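Local atomic coordinates of PbSGBP-B lipoprotein (Prevotella bryantii B14, PDB entry 6D2Y), a protein that probably binds polysaccharide at the cell surface, as a surface glycan-binding lipoprotein of a polysaccharide utilization locus, and carries a bound magnesium ion. Residues Y41-V46 / I64-D69; N70-K75 / I91-L96; Q331-S336 / N360-A365; G335-I340 / D420-N425. All coordinates share one frame; numbering follows the deposited sequence.

Overall arrangement
The four contacts form two pairs at opposite ends of an elongated chain. Contacts 1 and 2 touch each other, their centres 11 Å apart, in the N-terminal beta-sandwich; contacts 3 and 4 lie about 62 to 70 Å away from them (centre to centre), within the probable glycan-binding domain, and share Gly335 and Ser336. The N-terminal pair is partly buried: contact 1 is a strand ladder with one apolar face, contact 2 a loop junction held by an aspartate. The C-terminal pair is buried: contact 3 is mainly apolar and aromatic, one carbonyl meeting the indole edge, whereas contact 4 is mostly backbone hydrogen bonding at the end of the same strand, 330-335.

Contact 1 of 4, residues Y41-V46 / I64-D69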
# COMPACT_ATOMS: atom_id res chain seq x y z
N TYR A 41 -3.63 -43.54 13.40
CA TYR A 41 -4.48 -43.98 12.30
C TYR A 41 -4.97 -42.79 11.48
O TYR A 41 -4.99 -42.85 10.24
CB TYR A 41 -5.66 -44.79 12.84
CG TYR A 41 -5.27 -45.99 13.68
CD1 TYR A 41 -6.20 -46.61 14.50
CD2 TYR A 41 -3.97 -46.50 13.65
CE1 TYR A 41 -5.85 -47.70 15.28
CE2 TYR A 41 -3.62 -47.60 14.42
CZ TYR A 41 -4.56 -48.19 15.23
OH TYR A 41 -4.21 -49.28 15.99
N TYR A 42 -5.35 -41.70 12.14
CA TYR A 42 -5.72 -40.46 11.47
C TYR A 42 -5.77 -39.35 12.51
O TYR A 42 -5.64 -39.59 13.71
CB TYR A 42 -7.05 -40.59 10.73
CG TYR A 42 -8.24 -40.95 11.59
CD1 TYR A 42 -8.98 -39.98 12.24
CD2 TYR A 42 -8.63 -42.28 11.74
CE1 TYR A 42 -10.07 -40.31 13.03
CE2 TYR A 42 -9.72 -42.62 12.52
CZ TYR A 42 -10.44 -41.63 13.16
OH TYR A 42 -11.52 -41.96 13.94
N ILE A 43 -5.94 -38.12 12.02
CA ILE A 43 -6.04 -36.93 12.86
C ILE A 43 -7.37 -36.25 12.57
O ILE A 43 -7.69 -35.99 11.40
CB ILE A 43 -4.87 -35.96 12.61
CG1 ILE A 43 -3.53 -36.69 12.75
CG2 ILE A 43 -4.96 -34.77 13.56
CD1 ILE A 43 -2.38 -35.78 13.08
N ARG A 44 -8.13 -35.97 13.62
CA ARG A 44 -9.43 -35.34 13.52
C ARG A 44 -9.45 -34.04 14.32
O ARG A 44 -8.62 -33.84 15.22
CB ARG A 44 -10.53 -36.29 14.03
CG ARG A 44 -10.73 -36.27 15.53
CD ARG A 44 -11.64 -37.39 16.00
NE ARG A 44 -11.66 -37.51 17.45
CZ ARG A 44 -11.85 -38.66 18.10
NH1 ARG A 44 -12.05 -39.78 17.43
NH2 ARG A 44 -11.85 -38.67 19.43
N PRO A 45 -10.37 -33.13 14.01
CA PRO A 45 -10.47 -31.89 14.80
C PRO A 45 -10.99 -32.18 16.20
O PRO A 45 -11.50 -33.26 16.51
CB PRO A 45 -11.46 -31.03 14.00
CG PRO A 45 -11.47 -31.63 12.63
CD PRO A 45 -11.24 -33.10 12.83
N VAL A 46 -10.86 -31.17 17.06
CA VAL A 46 -11.25 -31.32 18.46
C VAL A 46 -12.62 -30.71 18.77
O VAL A 46 -13.26 -31.13 19.74
CB VAL A 46 -10.18 -30.73 19.40
CG1 VAL A 46 -10.34 -29.22 19.54
CG2 VAL A 46 -10.23 -31.41 20.76
N ILE A 64 -5.77 -30.13 17.50
CA ILE A 64 -6.09 -31.34 16.77
C ILE A 64 -6.09 -32.52 17.73
O ILE A 64 -5.55 -32.45 18.84
CB ILE A 64 -5.12 -31.59 15.60
CG1 ILE A 64 -3.70 -31.81 16.13
CG2 ILE A 64 -5.15 -30.42 14.62
CD1 ILE A 64 -2.68 -32.08 15.05
N CYS A 65 -6.69 -33.62 17.29
CA CYS A 65 -6.79 -34.83 18.10
C CYS A 65 -6.26 -36.01 17.30
O CYS A 65 -6.77 -36.32 16.22
CB CYS A 65 -8.23 -35.10 18.53
SG CYS A 65 -8.42 -36.62 19.49
N LEU A 66 -5.23 -36.67 17.84
CA LEU A 66 -4.66 -37.85 17.21
C LEU A 66 -5.49 -39.07 17.53
O LEU A 66 -6.01 -39.22 18.64
CB LEU A 66 -3.22 -38.06 17.69
CG LEU A 66 -2.07 -37.27 17.05
CD1 LEU A 66 -2.35 -35.78 16.96
CD2 LEU A 66 -0.80 -37.50 17.84
N VAL A 67 -5.63 -39.96 16.55
CA VAL A 67 -6.40 -41.19 16.71
C VAL A 67 -5.47 -42.34 16.35
O VAL A 67 -5.26 -42.64 15.17
CB VAL A 67 -7.68 -41.21 15.87
CG1 VAL A 67 -8.33 -42.58 15.92
CG2 VAL A 67 -8.64 -40.15 16.37
N GLY A 68 -4.89 -42.98 17.36
CA GLY A 68 -3.99 -44.10 17.18
C GLY A 68 -3.99 -44.97 18.41
O GLY A 68 -4.93 -44.90 19.21
N ASP A 69 -2.98 -45.82 18.58
CA ASP A 69 -2.86 -46.67 19.77
C ASP A 69 -1.48 -46.48 20.40
O ASP A 69 -0.53 -46.03 19.75
CB ASP A 69 -3.09 -48.16 19.46
CG ASP A 69 -4.48 -48.46 18.90
OD1 ASP A 69 -4.83 -49.66 18.80
OD2 ASP A 69 -5.23 -47.53 18.55
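A classic beta bulge lies in the antiparallel ladder between strands 39-45 and 63-69, where Tyr41 and Tyr42 both face Val67. Val67 O accepts from Tyr41 N at 2.6 Å and from Tyr42 N at 3.2 Å, and Val67 N returns a bond to Tyr42 O. Arg44 and Cys65 exchange two backbone bonds, Arg44 N to Cys65 O being the straighter at 166°. On the face with Tyr42 and Arg44, Val67 is gripped by both. With CG lodged between its own N and carbonyl carbon (chi1 59°), Tyr42 lays its ring over Val67, whose CB sits 3.9 Å from the ring centroid in a CH-pi contact. The extended Arg44 chain crosses Val67 at about a right angle, NH1 lying 3.6 Å from Val67 CG2. The Tyr41 ring takes Gly68 CA over its centre, and its OH is 2.9 Å from Asp69 OD1. On the other face, Ile43 CD1 meets Leu66 CD1 at 3.9 Å, towards Met112 of the opposing sheet. One face packed inward and the other, with Tyr42, Arg44 and Val67, partly exposed is the pattern of a beta-sandwich sheet.

Contact 2 of 4, residues N70-K75 / I91-L96; sequences NLKSIK and ITDHTL
Leu71 and Asp93 meet backbone to backbone, where the 3-10 turn 71-73 rests on the loop leading into strand 95-99. Two hydrogen bonds join the segments, both ending on Asp93. Leu71 N points almost straight (178°) at Asp93 O, 3.1 Å away, but reaches it from above the carbonyl plane. Lys72 N is bound by Asp93 OD1 at 3.2 Å, again from above, here 36° out of the carboxylate plane. One aspartate thus receives two successive N-H groups at the start of the turn. Lys72 NZ remains 4.8 Å from Asp93 OD1, so any attraction between the charges would be at a distance.

Van der Waals contacts make up the rest. Leu71 pushes CD1 against the backbone from His94 to Leu96, 3.5 Å from Leu96 N. Apolar pairs are Leu71 CD1 with Leu96 CB, Lys72 CG with Ile91 CG2, and Ile74 CD1 with Leu96 CD1 at 3.6 Å, the last two side chains crossing. Lys72 CG also lies 3.3 Å from Ile91 O.

Within the loop, Thr92 OG1 accepts from His94 N, an ST turn, and shares a 2.7 Å hydrogen bond with Thr95 OG1. The junction spans the two sheets of the sandwich: Leu71 and Leu96 also pack on Leu66 of strand 63-69, Ile74 opens strand 74-79 of the opposing sheet, and Lys72 and Asp93 touch Ala34 of the N-terminal tail.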
# COMPACT_ATOMS: atom_id res chain seq x y z
N ASN A 70 -1.39 -46.85 21.68
CA ASN A 70 -0.18 -46.67 22.49
C ASN A 70 0.30 -45.22 22.44
O ASN A 70 1.50 -44.94 22.43
CB ASN A 70 0.94 -47.62 22.06
CG ASN A 70 0.57 -49.07 22.26
OD1 ASN A 70 -0.33 -49.39 23.03
ND2 ASN A 70 1.28 -49.96 21.57
N LEU A 71 -0.66 -44.29 22.44
CA LEU A 71 -0.32 -42.88 22.33
C LEU A 71 0.32 -42.32 23.60
O LEU A 71 0.91 -41.24 23.55
CB LEU A 71 -1.58 -42.08 21.98
CG LEU A 71 -2.12 -42.27 20.56
CD1 LEU A 71 -3.17 -41.23 20.24
CD2 LEU A 71 -0.99 -42.23 19.55
N LYS A 72 0.23 -43.03 24.72
CA LYS A 72 0.88 -42.55 25.93
C LYS A 72 2.35 -42.95 26.00
O LYS A 72 3.02 -42.62 26.99
CB LYS A 72 0.12 -43.05 27.16
CG LYS A 72 -1.22 -42.34 27.33
CD LYS A 72 -2.21 -43.15 28.15
CE LYS A 72 -1.93 -43.05 29.64
NZ LYS A 72 -1.04 -44.14 30.12
N SER A 73 2.87 -43.63 24.98
CA SER A 73 4.31 -43.78 24.81
C SER A 73 4.96 -42.51 24.26
O SER A 73 6.19 -42.43 24.23
CB SER A 73 4.62 -44.95 23.89
OG SER A 73 4.74 -46.16 24.61
N ILE A 74 4.16 -41.55 23.83
CA ILE A 74 4.66 -40.29 23.28
C ILE A 74 5.10 -39.39 24.43
O ILE A 74 4.28 -39.00 25.26
CB ILE A 74 3.59 -39.60 22.43
CG1 ILE A 74 3.06 -40.56 21.38
CG2 ILE A 74 4.15 -38.34 21.79
CD1 ILE A 74 1.77 -40.11 20.77
N LYS A 75 6.38 -39.06 24.47
CA LYS A 75 6.88 -38.10 25.45
C LYS A 75 6.90 -36.68 24.91
O LYS A 75 6.57 -35.74 25.63
CB LYS A 75 8.28 -38.50 25.93
CG LYS A 75 8.26 -39.58 26.99
CD LYS A 75 7.05 -39.42 27.90
CE LYS A 75 6.81 -40.66 28.74
NZ LYS A 75 5.40 -41.11 28.58
N ILE A 91 -4.38 -37.13 27.29
CA ILE A 91 -3.69 -38.11 26.45
C ILE A 91 -4.12 -39.49 26.94
O ILE A 91 -3.53 -40.05 27.87
CB ILE A 91 -2.17 -37.96 26.47
CG1 ILE A 91 -1.76 -36.54 26.05
CG2 ILE A 91 -1.53 -38.98 25.56
CD1 ILE A 91 -0.28 -36.28 26.16
N THR A 92 -5.15 -40.05 26.32
CA THR A 92 -5.46 -41.46 26.51
C THR A 92 -4.53 -42.29 25.63
O THR A 92 -3.74 -41.77 24.85
CB THR A 92 -6.92 -41.75 26.20
OG1 THR A 92 -7.11 -41.78 24.78
CG2 THR A 92 -7.82 -40.68 26.81
N ASP A 93 -4.63 -43.61 25.76
CA ASP A 93 -3.78 -44.46 24.93
C ASP A 93 -4.32 -44.62 23.52
O ASP A 93 -3.65 -45.24 22.68
CB ASP A 93 -3.60 -45.84 25.59
CG ASP A 93 -2.22 -46.41 25.36
OD1 ASP A 93 -1.22 -45.71 25.64
OD2 ASP A 93 -2.12 -47.57 24.89
N HIS A 94 -5.49 -44.07 23.22
CA HIS A 94 -6.04 -44.08 21.88
C HIS A 94 -6.33 -42.70 21.32
O HIS A 94 -6.60 -42.59 20.11
CB HIS A 94 -7.32 -44.93 21.82
CG HIS A 94 -7.12 -46.35 22.24
ND1 HIS A 94 -6.16 -47.16 21.69
CD2 HIS A 94 -7.76 -47.11 23.17
CE1 HIS A 94 -6.20 -48.35 22.25
NE2 HIS A 94 -7.17 -48.35 23.15
N THR A 95 -6.30 -41.66 22.14
CA THR A 95 -6.50 -40.29 21.68
C THR A 95 -5.49 -39.38 22.36
O THR A 95 -5.26 -39.48 23.57
CB THR A 95 -7.92 -39.78 21.98
OG1 THR A 95 -8.14 -39.76 23.39
CG2 THR A 95 -8.97 -40.65 21.30
N LEU A 96 -4.89 -38.49 21.57
CA LEU A 96 -4.01 -37.44 22.08
C LEU A 96 -4.45 -36.13 21.45
O LEU A 96 -4.54 -36.02 20.22
CB LEU A 96 -2.54 -37.74 21.77
CG LEU A 96 -1.46 -36.82 22.35
CD1 LEU A 96 -0.14 -37.57 22.45
CD2 LEU A 96 -1.26 -35.56 21.52

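Contact 3 of 4, residues Q331-S336 / N360-A365; sequences QIIFGS and NTWFHA
Ile333 and Phe363 bring the backbones closest, their CA atoms 6.8 Å apart, with 331-335 a strand and 360-365 an irregular loop. The gap is bridged by side chains, and the main one is Trp362. Its six-membered ring reaches the strand with CZ3 and CH2 leading. CZ3 is 3.4 Å from Gly335 CA and 3.4 Å from Phe334 O, the latter carbonyl lying at the edge of the indole, near its plane. Gly335 has no side chain, and a CB there would collide with CZ3; the indole therefore comes right up to the strand backbone.

Ile333 touches both aromatic residues. Its CG2 branch, anti to the backbone N, approaches Trp362 CZ3 at 3.5 Å and CH2 at 3.6 Å. The same methyl lies 3.9 Å from Phe363 CB, while CG1 and CD1 stay near that CB too. Phe363 thus meets the strand chiefly through CB, its ring leading off elsewhere. Trp362 and Phe363 also pack on each other: Phe363 CB lies 4.2 Å above the indole plane, over its centre.

Arg371 ties the two parts together from outside, bonding Gln331 OE1 with NH1 and Phe363 O with NH2. Phe334 O is further bound by Trp369 NE1. On the reverse of the strand, Ile332 and Phe334 touch Leu313 of strand 311-318. The whole is a sheet strand with another sheet across one face and an aromatic loop folded over the other, within the beta-sandwich of the predicted xyloglucan-binding domain.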
# COMPACT_ATOMS: atom_id res chain seq x y z
N GLN A 331 -2.37 18.20 2.07
CA GLN A 331 -3.78 17.96 1.85
C GLN A 331 -4.01 17.73 0.36
O GLN A 331 -3.72 18.61 -0.45
CB GLN A 331 -4.63 19.12 2.37
CG GLN A 331 -4.28 19.51 3.80
CD GLN A 331 -5.40 20.24 4.52
OE1 GLN A 331 -6.56 20.17 4.12
NE2 GLN A 331 -5.05 20.92 5.61
N ILE A 332 -4.48 16.54 0.01
CA ILE A 332 -4.77 16.17 -1.37
C ILE A 332 -6.29 16.18 -1.51
O ILE A 332 -6.98 15.31 -0.98
CB ILE A 332 -4.17 14.81 -1.73
CG1 ILE A 332 -2.68 14.79 -1.38
CG2 ILE A 332 -4.38 14.50 -3.20
CD1 ILE A 332 -2.08 13.40 -1.34
N ILE A 333 -6.82 17.18 -2.23
CA ILE A 333 -8.25 17.44 -2.27
C ILE A 333 -8.76 17.22 -3.69
O ILE A 333 -8.33 17.92 -4.62
CB ILE A 333 -8.60 18.86 -1.79
CG1 ILE A 333 -7.76 19.25 -0.57
CG2 ILE A 333 -10.08 18.97 -1.47
CD1 ILE A 333 -6.66 20.24 -0.89
N PHE A 334 -9.68 16.27 -3.85
CA PHE A 334 -10.43 16.11 -5.08
C PHE A 334 -11.69 16.96 -5.02
O PHE A 334 -12.26 17.17 -3.94
CB PHE A 334 -10.80 14.65 -5.32
CG PHE A 334 -9.70 13.84 -5.95
CD1 PHE A 334 -9.42 13.96 -7.30
CD2 PHE A 334 -8.95 12.94 -5.20
CE1 PHE A 334 -8.41 13.21 -7.89
CE2 PHE A 334 -7.95 12.19 -5.78
CZ PHE A 334 -7.68 12.33 -7.12
N GLY A 335 -12.13 17.43 -6.17
CA GLY A 335 -13.28 18.32 -6.22
C GLY A 335 -14.10 18.12 -7.47
O GLY A 335 -13.58 17.74 -8.52
N SER A 336 -15.40 18.37 -7.34
CA SER A 336 -16.36 18.34 -8.43
C SER A 336 -16.40 19.69 -9.12
O SER A 336 -15.94 20.70 -8.58
CB SER A 336 -17.74 17.97 -7.90
OG SER A 336 -18.27 19.01 -7.08
N ASN A 360 -10.47 29.66 -4.05
CA ASN A 360 -9.63 28.92 -3.12
C ASN A 360 -10.34 28.70 -1.78
O ASN A 360 -9.68 28.50 -0.76
CB ASN A 360 -8.28 29.62 -2.90
CG ASN A 360 -8.43 31.05 -2.44
OD1 ASN A 360 -9.52 31.49 -2.07
ND2 ASN A 360 -7.33 31.79 -2.46
N THR A 361 -11.67 28.75 -1.78
CA THR A 361 -12.46 28.50 -0.58
C THR A 361 -13.10 27.12 -0.57
O THR A 361 -13.59 26.69 0.48
CB THR A 361 -13.57 29.56 -0.45
OG1 THR A 361 -14.49 29.43 -1.54
CG2 THR A 361 -12.98 30.96 -0.46
N TRP A 362 -13.10 26.41 -1.70
CA TRP A 362 -13.86 25.18 -1.80
C TRP A 362 -13.27 24.06 -0.96
O TRP A 362 -14.01 23.17 -0.52
CB TRP A 362 -13.96 24.74 -3.27
CG TRP A 362 -12.65 24.29 -3.84
CD1 TRP A 362 -11.66 25.09 -4.33
CD2 TRP A 362 -12.20 22.94 -3.99
NE1 TRP A 362 -10.61 24.31 -4.78
CE2 TRP A 362 -10.92 22.99 -4.57
CE3 TRP A 362 -12.75 21.70 -3.68
CZ2 TRP A 362 -10.19 21.84 -4.86
CZ3 TRP A 362 -12.02 20.56 -3.96
CH2 TRP A 362 -10.75 20.64 -4.54
N PHE A 363 -11.96 24.08 -0.71
CA PHE A 363 -11.34 23.05 0.11
C PHE A 363 -11.27 23.42 1.58
O PHE A 363 -10.75 22.63 2.38
CB PHE A 363 -9.93 22.72 -0.42
CG PHE A 363 -9.00 23.90 -0.49
CD1 PHE A 363 -8.23 24.26 0.60
CD2 PHE A 363 -8.89 24.65 -1.65
CE1 PHE A 363 -7.37 25.34 0.54
CE2 PHE A 363 -8.04 25.73 -1.72
CZ PHE A 363 -7.27 26.08 -0.62
N HIS A 364 -11.78 24.59 1.97
CA HIS A 364 -11.88 24.96 3.38
C HIS A 364 -13.17 25.74 3.63
O HIS A 364 -13.18 26.81 4.23
CB HIS A 364 -10.64 25.74 3.83
CG HIS A 364 -10.52 27.11 3.23
ND1 HIS A 364 -10.87 28.25 3.90
CD2 HIS A 364 -10.06 27.51 2.02
CE1 HIS A 364 -10.65 29.30 3.14
NE2 HIS A 364 -10.15 28.88 1.99
N ALA A 365 -14.29 25.17 3.18
CA ALA A 365 -15.59 25.81 3.28
C ALA A 365 -16.38 25.38 4.51
O ALA A 365 -17.56 25.73 4.63
CB ALA A 365 -16.41 25.52 2.02

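Contact 4 of 4, residues G335-I340 / D420-N425; sequences GSPSQI and DFSSLN
Ile340 lays its CG2 methyl against Ser423 CB, 3.7 Å away, at the point where strand 330-335 ends beside strand 423-428. The methyl that makes this touch sits between the backbone N and the carbonyl carbon of its own residue, while CG1, the other branch, runs anti to the N. The strand end is a classic beta bulge: Ser422 and Ser423 both face Gly335. Gly335 O takes two N-H groups, from Ser423 N at 2.9 Å and from Ser422 N at 3.1 Å. The Ser423 bond is the straighter of the two, 164° against 138°. In return Gly335 N donates to Ser423 O at 2.9 Å, reaching it from above the carbonyl plane.

Past the bulge the chain turns. Pro337 sets CD and CG against Ser422, CD standing 3.2 Å from Ser422 OG, a hydroxyl that is itself hydrogen-bonded to Asn419 O. Ser423 OG is bound to Ala284 N, while its CB meets Ile340. Ser336 CB touches Asp420 CA at 3.9 Å.

Phe421 points away from 335-340 into a cluster of aromatic rings: it stacks on Phe305 and meets Phe334 and Phe415 edge-to-face.

Within the turn itself, Ser336 O accepts from both Gln339 N and Ile340 N. The Gln339 side chain folds back over the start of the turn, and its OE1 receives Ser336 N at 3.1 Å along a nearly straight bond of 174°.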
# COMPACT_ATOMS: atom_id res chain seq x y z
N GLY A 335 -12.13 17.43 -6.17
CA GLY A 335 -13.28 18.32 -6.22
C GLY A 335 -14.10 18.12 -7.47
O GLY A 335 -13.58 17.74 -8.52
N SER A 336 -15.40 18.37 -7.34
CA SER A 336 -16.36 18.34 -8.43
C SER A 336 -16.40 19.69 -9.12
O SER A 336 -15.94 20.70 -8.58
CB SER A 336 -17.74 17.97 -7.90
OG SER A 336 -18.27 19.01 -7.08
N PRO A 337 -16.94 19.75 -10.35
CA PRO A 337 -17.13 21.06 -10.99
C PRO A 337 -18.03 21.98 -10.20
O PRO A 337 -17.91 23.21 -10.32
CB PRO A 337 -17.75 20.70 -12.35
CG PRO A 337 -17.34 19.30 -12.59
CD PRO A 337 -17.34 18.65 -11.24
N SER A 338 -18.93 21.43 -9.38
CA SER A 338 -19.71 22.26 -8.48
C SER A 338 -18.84 23.02 -7.48
O SER A 338 -19.24 24.10 -7.03
CB SER A 338 -20.73 21.37 -7.75
OG SER A 338 -21.07 21.92 -6.48
N GLN A 339 -17.67 22.50 -7.13
CA GLN A 339 -16.84 23.12 -6.11
C GLN A 339 -15.75 24.02 -6.71
O GLN A 339 -15.43 25.07 -6.14
CB GLN A 339 -16.18 22.05 -5.24
CG GLN A 339 -17.17 21.22 -4.45
CD GLN A 339 -16.51 20.03 -3.78
OE1 GLN A 339 -16.25 19.01 -4.42
NE2 GLN A 339 -16.23 20.15 -2.49
N ILE A 340 -15.17 23.61 -7.83
CA ILE A 340 -14.02 24.31 -8.40
C ILE A 340 -13.97 24.01 -9.89
O ILE A 340 -14.28 22.89 -10.33
CB ILE A 340 -12.71 23.91 -7.69
CG1 ILE A 340 -11.52 24.66 -8.27
CG2 ILE A 340 -12.49 22.40 -7.77
CD1 ILE A 340 -11.61 26.16 -8.10
N ASP A 420 -17.01 13.67 -8.53
CA ASP A 420 -16.25 14.35 -7.49
C ASP A 420 -14.74 14.25 -7.70
O ASP A 420 -13.99 14.83 -6.91
CB ASP A 420 -16.64 13.80 -6.12
CG ASP A 420 -18.13 13.93 -5.84
OD1 ASP A 420 -18.93 13.39 -6.62
OD2 ASP A 420 -18.49 14.57 -4.83
N PHE A 421 -14.29 13.52 -8.72
CA PHE A 421 -12.87 13.44 -9.04
C PHE A 421 -12.57 14.18 -10.34
O PHE A 421 -11.92 13.63 -11.23
CB PHE A 421 -12.42 11.98 -9.15
CG PHE A 421 -12.69 11.16 -7.93
CD1 PHE A 421 -11.94 11.32 -6.78
CD2 PHE A 421 -13.71 10.21 -7.93
CE1 PHE A 421 -12.19 10.56 -5.66
CE2 PHE A 421 -13.96 9.45 -6.80
CZ PHE A 421 -13.20 9.63 -5.67
N SER A 422 -13.05 15.41 -10.46
CA SER A 422 -12.86 16.20 -11.67
C SER A 422 -11.65 17.12 -11.59
O SER A 422 -10.93 17.28 -12.59
CB SER A 422 -14.11 17.02 -11.98
OG SER A 422 -15.30 16.26 -11.82
N SER A 423 -11.43 17.74 -10.44
CA SER A 423 -10.28 18.61 -10.21
C SER A 423 -9.48 18.09 -9.02
O SER A 423 -9.99 17.34 -8.18
CB SER A 423 -10.70 20.06 -9.98
OG SER A 423 -11.44 20.56 -11.08
N LEU A 424 -8.22 18.51 -8.95
CA LEU A 424 -7.31 18.04 -7.91
C LEU A 424 -6.46 19.19 -7.40
O LEU A 424 -5.87 19.93 -8.18
CB LEU A 424 -6.40 16.92 -8.44
CG LEU A 424 -5.39 16.39 -7.42
CD1 LEU A 424 -6.11 15.59 -6.34
CD2 LEU A 424 -4.31 15.56 -8.10
N ASN A 425 -6.39 19.31 -6.07
CA ASN A 425 -5.51 20.25 -5.40
C ASN A 425 -4.55 19.49 -4.50
O ASN A 425 -4.95 18.54 -3.81
CB ASN A 425 -6.29 21.27 -4.57
CG ASN A 425 -6.63 22.52 -5.35
OD1 ASN A 425 -6.69 22.51 -6.58
ND2 ASN A 425 -6.86 23.62 -4.63